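Putative SnoaL-like polyketide cyclase (Shewanella denitrificans, PDB 3LZA) probably acts as a polyketide cyclase-like lyase of the SnoaL family, its substrate being unassigned. Local coordinates at residues A[40-45]-A[126-131]; A[80-85]-A[108-113]; A[8-13]-A[74-79]. All coordinates share one frame; numbering follows the deposited sequence.

Interaction 1. Residues A[40-45]-A[126-131]; sequences DKTADT and VDLMDY
Asp40 and Asp127 form a single parallel bridge, their CA atoms 4.6 Å apart, where strand 37-40 ends beside strand 122-129. Within the two segments one backbone bond crosses, from Lys41 N to Asp127 O at 3.0 Å; Tyr39 also bonds to the Asp127 backbone. Beyond the bridge segment 40-45 turns away through Lys41 to Ala43, and side chains take over the pairing. Thr42 OG1 stands in for a carbonyl and receives Met129 N at 2.8 Å, almost straight at 174°, while its own hydroxyl donates to Asp40 OD1. That oxygen also accepts from Ala43 N, which completes an Asx motif. The other oxygen, Asp40 OD2, meets Tyr131 OH tip to tip at 2.5 Å, the hydroxyl coming from above the carboxylate plane while the ring presents its edge to Asp40. Asp40 CG is anti to the backbone N (chi1 -173°), which carries the carboxylate between Thr42 and the tyrosine. Thr111 holds Asp127 OD1. An alanine in place of Asp40 would probably leave the Tyr131 hydroxyl without its mate and take the acceptor from the Thr42 hydroxyl and Ala43 N, loosening the turn. Lys41 CB lies along Leu128 CD2, 3.8 Å away, and both residues pack on the second subunit. The turn closes in a G1 beta bulge, Asp44 and Thr45 facing Asp40, and links strands 37-40 and 45-48 at the border of the NTF2-like sheet.

Interaction 2. Residues A[80-85]-A[108-113]; sequences LVVMIG and PGVTTL
The beta hairpin of strands 80-93 and 102-115 supplies this contact, in which Val81, Met83 and Gly85 form hydrogen-bonded antiparallel pairs with Leu113, Thr111 and Gly109. The two segments run at 165° to each other, their axes 4.7 Å apart at closest approach. Each of the three pairs has two N-H to O bonds; Val81 N to Leu113 O is 2.8 Å and Gly109 N to Gly85 O is 2.9 Å. The latter is the more tilted, its donor standing 37° out of the carbonyl plane. Between them lie the non-hydrogen-bonded pairs Val82 with Thr112 and Ile84 with Val110, where CA-H groups of Thr112 and Val110 lean on the carbonyl oxygens of Val81 and Met83. The hairpin lies within the curved sheet that NTF2-like proteins wrap around their helices, and its faces differ accordingly. On the face of Met83 and Leu113, selenomethionine Met83 bends at its last torsion (chi3 -70°), bringing CE over the Leu113 branch; CE to CD1 is 3.3 Å, tighter than usual van der Waals contact. CE also meets Thr111 CG2 at 3.9 Å. Met83 and Leu113 both pack on helix 8-21, and the Thr111 hydroxyl bonds to Tyr87. On the reverse face Val82 CG2 lies alongside Thr112 CG2 at 4.0 Å, and Ile84 CG1 beside Val110 CG2 at 4.2 Å. This face meets the second subunit, where Ile84 and Val110 both pack on Ile84 of that chain.

Interaction 3. Residues A[8-13]-A[74-79]; sequences IEQQLA and MFNTGP
Gln10 NE2 donates to Asn76 OD1 at 2.9 Å, the one direct hydrogen bond between segments 8-13 and 74-79. The N-H points along the plane of its own amide and lands on a lone pair of the Asn76 carbonyl, with an angle of 161° at the hydrogen, although the two amides are turned 79° apart. Gln10 reaches it with a chain extended beyond CG (chi2 -171°). Asn76 is held from its other end as well: ND2 donates to Gly78 O at 3.0 Å, so both ends of the amide are engaged and its rotation is set. A water donates to Met74 O at 2.6 Å and accepts only weakly from Gln10 NE2. Gln10 OE1 takes a hydrogen bond from Arg6. In one of its two conformers, selenomethionine Met74 lays CE across Gln10 CB at 3.5 Å. Glu9 rests its CG methylene on Gly78 O at 3.4 Å, alongside the turn that leads into Pro79. The contact thus joins helix 8-21 to the end of strand 66-77 through a directional amide pair that fixes both side chains, with Glu9 and Gln10 packed along the 74-79 backbone.

All three interactions reach one mixed sheet, whose order runs 45-48, 37-40, 122-129, 102-115, 80-93, 66-77. Interaction 2 occupies the middle hairpin; interactions 1 and 3 flank it, each with its centre about 11 Å away, and their own centres lie about 21 Å apart, with nearest atoms about 10 Å from each other. Leu128 N to Val110 O, 2.8 Å, joins interaction 1 to interaction 2, and Val82 N to Phe75 O, also 2.8 Å, joins interaction 2 to interaction 3. Along the chain, both segments of interaction 3 precede those of interaction 2, which fall between those of interaction 1; interactions 1 and 3 alternate. The contacts thus run across the sheet from strand 66-77, where helix 8-21 packs, to the turn at 40-45, and all touch the second subunit.

Interaction 1. Residues A[40-45]-A[126-131]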
loop_
_atom_site.group_PDB
_atom_site.type_symbol
_atom_site.label_atom_id
_atom_site.label_comp_id
_atom_site.label_asym_id
_atom_site.label_seq_id
_atom_site.Cartn_x
_atom_site.Cartn_y
_atom_site.Cartn_z
ATOM N N ASP A 40 -10.167 6.118 1.503
ATOM C CA ASP A 40 -9.650 5.184 2.481
ATOM C C ASP A 40 -10.203 3.812 2.102
ATOM O O ASP A 40 -11.388 3.520 2.391
ATOM C CB ASP A 40 -10.069 5.538 3.900
ATOM C CG ASP A 40 -9.385 4.648 4.934
ATOM O OD1 ASP A 40 -9.376 3.413 4.733
ATOM O OD2 ASP A 40 -8.848 5.179 5.918
ATOM N N LYS A 41 -9.348 2.959 1.517
ATOM C CA LYS A 41 -9.804 1.673 1.004
ATOM C C LYS A 41 -10.176 0.766 2.123
ATOM O O LYS A 41 -11.146 0.023 2.013
ATOM C CB LYS A 41 -8.741 0.985 0.132
ATOM C CG LYS A 41 -9.304 -0.242 -0.635
ATOM C CD LYS A 41 -8.245 -0.851 -1.543
ATOM C CE LYS A 41 -8.687 -2.101 -2.376
ATOM N NZ LYS A 41 -7.686 -2.318 -3.542
ATOM N N THR A 42 -9.406 0.820 3.214
ATOM C CA THR A 42 -9.729 0.005 4.381
ATOM C C THR A 42 -11.072 0.340 5.046
ATOM O O THR A 42 -11.772 -0.572 5.520
ATOM C CB THR A 42 -8.547 0.023 5.419
ATOM O OG1 THR A 42 -7.862 1.286 5.404
ATOM C CG2 THR A 42 -7.567 -1.097 5.100
ATOM N N ALA A 43 -11.487 1.612 5.044
ATOM C CA ALA A 43 -12.800 2.034 5.593
ATOM C C ALA A 43 -13.915 2.120 4.526
ATOM O O ALA A 43 -15.087 2.310 4.861
ATOM C CB ALA A 43 -12.646 3.345 6.262
ATOM N N ASP A 44 -13.557 1.985 3.256
ATOM C CA ASP A 44 -14.474 2.181 2.123
ATOM C C ASP A 44 -15.178 3.531 2.202
ATOM O O ASP A 44 -16.395 3.630 2.097
ATOM C CB ASP A 44 -15.500 1.053 2.063
ATOM C CG ASP A 44 -16.222 0.988 0.743
ATOM O OD1 ASP A 44 -15.658 1.416 -0.297
ATOM O OD2 ASP A 44 -17.379 0.507 0.770
ATOM N N THR A 45 -14.403 4.580 2.403
ATOM C CA THR A 45 -14.938 5.907 2.359
ATOM C C THR A 45 -14.182 6.736 1.334
ATOM O O THR A 45 -12.974 6.573 1.127
ATOM C CB THR A 45 -14.843 6.614 3.692
ATOM O OG1 THR A 45 -13.494 6.730 4.055
ATOM C CG2 THR A 45 -15.585 5.824 4.809
ATOM N N VAL A 126 -4.840 7.304 -1.710
ATOM C CA VAL A 126 -5.382 6.049 -1.206
ATOM C C VAL A 126 -4.716 5.703 0.127
ATOM O O VAL A 126 -3.489 5.616 0.232
ATOM C CB VAL A 126 -5.290 4.856 -2.163
ATOM C CG1 VAL A 126 -6.097 3.671 -1.521
ATOM C CG2 VAL A 126 -5.895 5.209 -3.546
ATOM N N ASP A 127 -5.551 5.545 1.154
ATOM C CA ASP A 127 -5.078 5.145 2.468
ATOM C C ASP A 127 -5.436 3.722 2.725
ATOM O O ASP A 127 -6.551 3.299 2.434
ATOM C CB ASP A 127 -5.658 6.017 3.599
ATOM C CG ASP A 127 -5.031 7.367 3.710
ATOM O OD1 ASP A 127 -4.020 7.695 3.010
ATOM O OD2 ASP A 127 -5.590 8.145 4.508
ATOM N N LEU A 128 -4.476 2.966 3.273
ATOM C CA LEU A 128 -4.744 1.635 3.808
ATOM C C LEU A 128 -4.301 1.686 5.284
ATOM O O LEU A 128 -3.121 1.788 5.569
ATOM C CB LEU A 128 -3.954 0.553 3.031
ATOM C CG LEU A 128 -4.244 0.311 1.541
ATOM C CD1 LEU A 128 -3.074 -0.350 0.816
ATOM C CD2 LEU A 128 -5.499 -0.543 1.423
HETATM N N MSE A 129 -5.249 1.652 6.232
HETATM C CA MSE A 129 -4.957 1.888 7.629
HETATM C C MSE A 129 -5.216 0.643 8.432
HETATM O O MSE A 129 -6.188 -0.090 8.176
HETATM C CB MSE A 129 -5.805 3.027 8.182
HETATM C CG MSE A 129 -5.726 4.330 7.446
HETATM SE SE MSE A 129 -4.001 5.171 7.824
HETATM C CE MSE A 129 -4.172 5.319 9.681
ATOM N N ASP A 130 -4.353 0.383 9.419
ATOM C CA ASP A 130 -4.520 -0.766 10.308
ATOM C C ASP A 130 -5.494 -0.425 11.464
ATOM O O ASP A 130 -5.086 -0.116 12.589
ATOM C CB ASP A 130 -3.151 -1.227 10.819
ATOM C CG ASP A 130 -3.189 -2.418 11.733
ATOM O OD1 ASP A 130 -4.250 -3.044 11.984
ATOM O OD2 ASP A 130 -2.098 -2.726 12.265
ATOM N N TYR A 131 -6.780 -0.456 11.146
ATOM C CA TYR A 131 -7.827 -0.109 12.130
ATOM C C TYR A 131 -7.979 -1.108 13.269
ATOM O O TYR A 131 -8.389 -0.706 14.372
ATOM C CB TYR A 131 -9.174 0.133 11.443
ATOM C CG TYR A 131 -9.212 1.356 10.605
ATOM C CD1 TYR A 131 -9.031 2.613 11.184
ATOM C CD2 TYR A 131 -9.416 1.280 9.217
ATOM C CE1 TYR A 131 -9.041 3.767 10.429
ATOM C CE2 TYR A 131 -9.424 2.444 8.440
ATOM C CZ TYR A 131 -9.264 3.679 9.069
ATOM O OH TYR A 131 -9.275 4.840 8.371
HETATM O O HOH W 1 -7.544 7.747 5.893
#

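Interaction 2. Residues A[80-85]-A[108-113]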
loop_
_atom_site.group_PDB
_atom_site.type_symbol
_atom_site.label_atom_id
_atom_site.label_comp_id
_atom_site.label_asym_id
_atom_site.label_seq_id
_atom_site.Cartn_x
_atom_site.Cartn_y
_atom_site.Cartn_z
ATOM N N LEU A 80 3.157 8.613 -9.082
ATOM C CA LEU A 80 2.628 7.776 -7.997
ATOM C C LEU A 80 3.641 7.636 -6.889
ATOM O O LEU A 80 4.683 7.012 -7.090
ATOM C CB LEU A 80 2.264 6.374 -8.504
ATOM C CG LEU A 80 1.651 5.388 -7.519
ATOM C CD1 LEU A 80 0.279 5.877 -7.052
ATOM C CD2 LEU A 80 1.589 3.976 -8.134
ATOM N N VAL A 81 3.275 8.108 -5.688
ATOM C CA VAL A 81 4.213 8.132 -4.606
ATOM C C VAL A 81 3.647 7.223 -3.532
ATOM O O VAL A 81 2.456 7.262 -3.228
ATOM C CB VAL A 81 4.491 9.593 -4.058
ATOM C CG1 VAL A 81 5.524 9.578 -2.892
ATOM C CG2 VAL A 81 5.025 10.517 -5.167
ATOM N N VAL A 82 4.512 6.391 -2.955
ATOM C CA VAL A 82 4.054 5.418 -1.939
ATOM C C VAL A 82 4.789 5.666 -0.632
ATOM O O VAL A 82 6.010 5.766 -0.617
ATOM C CB VAL A 82 4.343 3.928 -2.404
ATOM C CG1 VAL A 82 3.869 2.905 -1.351
ATOM C CG2 VAL A 82 3.672 3.650 -3.707
HETATM N N MSE A 83 4.048 5.705 0.462
HETATM C CA MSE A 83 4.611 6.039 1.759
HETATM C C MSE A 83 4.159 5.028 2.808
HETATM O O MSE A 83 2.984 4.791 2.960
HETATM C CB MSE A 83 4.141 7.467 2.118
HETATM C CG MSE A 83 4.769 8.500 1.238
HETATM SE SE MSE A 83 3.943 10.224 1.478
HETATM C CE MSE A 83 2.307 9.813 0.687
ATOM N N ILE A 84 5.127 4.375 3.462
ATOM C CA ILE A 84 4.887 3.352 4.478
ATOM C C ILE A 84 5.289 3.894 5.838
ATOM O O ILE A 84 6.359 4.456 5.989
ATOM C CB ILE A 84 5.725 2.078 4.205
ATOM C CG1 ILE A 84 5.415 1.508 2.819
ATOM C CG2 ILE A 84 5.519 1.020 5.319
ATOM C CD1 ILE A 84 6.521 0.726 2.238
ATOM N N GLY A 85 4.410 3.756 6.827
ATOM C CA GLY A 85 4.728 4.222 8.151
ATOM C C GLY A 85 3.621 4.060 9.165
ATOM O O GLY A 85 2.887 3.075 9.160
ATOM N N PRO A 108 -0.483 1.910 12.125
ATOM C CA PRO A 108 0.275 1.587 10.904
ATOM C C PRO A 108 -0.543 1.898 9.675
ATOM O O PRO A 108 -1.739 1.658 9.658
ATOM C CB PRO A 108 0.417 0.079 11.000
ATOM C CG PRO A 108 0.519 -0.142 12.494
ATOM C CD PRO A 108 -0.490 0.786 13.064
ATOM N N GLY A 109 0.081 2.390 8.631
ATOM C CA GLY A 109 -0.662 2.590 7.447
ATOM C C GLY A 109 0.235 2.750 6.230
ATOM O O GLY A 109 1.459 2.962 6.339
ATOM N N VAL A 110 -0.382 2.554 5.088
ATOM C CA VAL A 110 0.259 2.847 3.766
ATOM C C VAL A 110 -0.603 3.864 3.016
ATOM O O VAL A 110 -1.785 3.639 2.861
ATOM C CB VAL A 110 0.456 1.549 2.932
ATOM C CG1 VAL A 110 1.055 1.822 1.574
ATOM C CG2 VAL A 110 1.415 0.603 3.684
ATOM N N THR A 111 0.010 4.957 2.563
ATOM C CA THR A 111 -0.667 6.024 1.806
ATOM C C THR A 111 -0.027 6.143 0.405
ATOM O O THR A 111 1.211 6.269 0.288
ATOM C CB THR A 111 -0.598 7.393 2.640
ATOM O OG1 THR A 111 -1.360 7.207 3.839
ATOM C CG2 THR A 111 -1.177 8.574 1.859
ATOM N N THR A 112 -0.837 6.126 -0.666
ATOM C CA THR A 112 -0.359 6.520 -1.997
ATOM C C THR A 112 -0.958 7.859 -2.405
ATOM O O THR A 112 -2.104 8.158 -2.065
ATOM C CB THR A 112 -0.670 5.436 -3.099
ATOM O OG1 THR A 112 -2.074 5.366 -3.357
ATOM C CG2 THR A 112 -0.179 4.053 -2.608
ATOM N N LEU A 113 -0.151 8.665 -3.094
ATOM C CA LEU A 113 -0.555 9.901 -3.683
ATOM C C LEU A 113 -0.220 9.854 -5.167
ATOM O O LEU A 113 0.885 9.511 -5.546
ATOM C CB LEU A 113 0.126 11.084 -2.966
ATOM C CG LEU A 113 -0.093 11.226 -1.455
ATOM C CD1 LEU A 113 0.821 12.328 -0.870
ATOM C CD2 LEU A 113 -1.557 11.541 -1.101
#

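Interaction 3. Residues A[8-13]-A[74-79]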
loop_
_atom_site.group_PDB
_atom_site.type_symbol
_atom_site.label_atom_id
_atom_site.label_comp_id
_atom_site.label_asym_id
_atom_site.label_seq_id
_atom_site.Cartn_x
_atom_site.Cartn_y
_atom_site.Cartn_z
ATOM N N ILE A 8 11.400 15.123 -7.520
ATOM C CA ILE A 8 10.346 16.152 -7.411
ATOM C C ILE A 8 8.973 15.599 -6.961
ATOM O O ILE A 8 8.236 16.240 -6.202
ATOM C CB ILE A 8 10.232 16.977 -8.729
ATOM C CG1 ILE A 8 9.200 18.112 -8.624
ATOM C CG2 ILE A 8 9.874 16.087 -9.916
ATOM C CD1 ILE A 8 9.712 19.363 -7.921
ATOM N N GLU A 9 8.628 14.399 -7.403
ATOM C CA GLU A 9 7.343 13.840 -7.096
ATOM C C GLU A 9 7.292 13.528 -5.601
ATOM O O GLU A 9 6.264 13.693 -4.932
ATOM C CB GLU A 9 7.124 12.595 -7.943
ATOM C CG GLU A 9 7.069 12.886 -9.447
ATOM C CD GLU A 9 8.387 12.678 -10.183
ATOM O OE1 GLU A 9 9.464 12.648 -9.554
ATOM O OE2 GLU A 9 8.336 12.531 -11.423
ATOM N N GLN A 10 8.432 13.106 -5.065
ATOM C CA GLN A 10 8.525 12.880 -3.632
ATOM C C GLN A 10 8.481 14.175 -2.808
ATOM O O GLN A 10 7.886 14.205 -1.727
ATOM C CB GLN A 10 9.768 12.075 -3.297
ATOM C CG GLN A 10 9.661 10.610 -3.726
ATOM C CD GLN A 10 10.794 9.751 -3.196
ATOM O OE1 GLN A 10 11.348 10.025 -2.149
ATOM N NE2 GLN A 10 11.125 8.682 -3.928
ATOM N N GLN A 11 9.115 15.237 -3.310
ATOM C CA GLN A 11 9.046 16.547 -2.626
ATOM C C GLN A 11 7.619 17.112 -2.652
ATOM O O GLN A 11 7.142 17.664 -1.621
ATOM C CB GLN A 11 10.022 17.520 -3.281
ATOM C CG GLN A 11 11.463 17.113 -3.096
ATOM C CD GLN A 11 12.415 18.105 -3.739
ATOM O OE1 GLN A 11 12.098 19.287 -3.859
ATOM N NE2 GLN A 11 13.595 17.634 -4.140
ATOM N N LEU A 12 6.904 16.871 -3.754
ATOM C CA LEU A 12 5.456 17.206 -3.848
ATOM C C LEU A 12 4.669 16.491 -2.785
ATOM O O LEU A 12 3.841 17.088 -2.098
ATOM C CB LEU A 12 4.846 16.798 -5.196
ATOM C CG LEU A 12 4.804 17.820 -6.316
ATOM C CD1 LEU A 12 4.060 17.245 -7.523
ATOM C CD2 LEU A 12 4.150 19.113 -5.814
ATOM N N ALA A 13 4.913 15.184 -2.642
ATOM C CA ALA A 13 4.198 14.370 -1.651
ATOM C C ALA A 13 4.479 14.790 -0.214
ATOM O O ALA A 13 3.556 14.798 0.626
ATOM C CB ALA A 13 4.515 12.904 -1.817
HETATM N N MSE A 74 9.654 5.727 1.720
HETATM C CA MSE A 74 8.852 6.216 0.605
HETATM C C MSE A 74 9.578 6.024 -0.680
HETATM O O MSE A 74 10.833 5.989 -0.705
HETATM C CB MSE A 74 8.470 7.689 0.786
HETATM C CG MSE A 74 9.607 8.640 0.719
HETATM SE SE MSE A 74 8.921 10.327 1.297
HETATM C CE MSE A 74 8.200 10.968 -0.404
ATOM N N PHE A 75 8.790 5.852 -1.747
ATOM C CA PHE A 75 9.311 5.661 -3.092
ATOM C C PHE A 75 8.317 6.089 -4.141
ATOM O O PHE A 75 7.184 6.356 -3.809
ATOM C CB PHE A 75 9.726 4.194 -3.337
ATOM C CG PHE A 75 8.671 3.163 -3.040
ATOM C CD1 PHE A 75 8.493 2.635 -1.766
ATOM C CD2 PHE A 75 7.900 2.645 -4.067
ATOM C CE1 PHE A 75 7.552 1.604 -1.549
ATOM C CE2 PHE A 75 6.964 1.653 -3.850
ATOM C CZ PHE A 75 6.799 1.133 -2.587
ATOM N N ASN A 76 8.745 6.195 -5.412
ATOM C CA ASN A 76 7.790 6.542 -6.466
ATOM C C ASN A 76 8.099 5.902 -7.799
ATOM O O ASN A 76 9.257 5.544 -8.106
ATOM C CB ASN A 76 7.716 8.072 -6.662
ATOM C CG ASN A 76 8.980 8.640 -7.283
ATOM O OD1 ASN A 76 10.038 8.661 -6.655
ATOM N ND2 ASN A 76 8.896 9.050 -8.558
ATOM N N THR A 77 7.049 5.791 -8.599
ATOM C CA THR A 77 7.156 5.517 -10.029
ATOM C C THR A 77 6.388 6.643 -10.719
ATOM O O THR A 77 5.172 6.759 -10.561
ATOM C CB THR A 77 6.595 4.136 -10.447
ATOM O OG1 THR A 77 7.427 3.098 -9.911
ATOM C CG2 THR A 77 6.532 4.034 -12.000
ATOM N N GLY A 78 7.113 7.513 -11.417
ATOM C CA GLY A 78 6.497 8.734 -11.941
ATOM C C GLY A 78 5.714 9.445 -10.822
ATOM O O GLY A 78 6.206 9.582 -9.685
ATOM N N PRO A 79 4.491 9.903 -11.138
ATOM C CA PRO A 79 3.713 10.713 -10.190
ATOM C C PRO A 79 2.985 9.936 -9.110
ATOM O O PRO A 79 2.287 10.560 -8.284
ATOM C CB PRO A 79 2.715 11.441 -11.101
ATOM C CG PRO A 79 2.591 10.622 -12.301
ATOM C CD PRO A 79 3.833 9.800 -12.447
HETATM O O HOH W 2 12.961 6.248 -2.255
#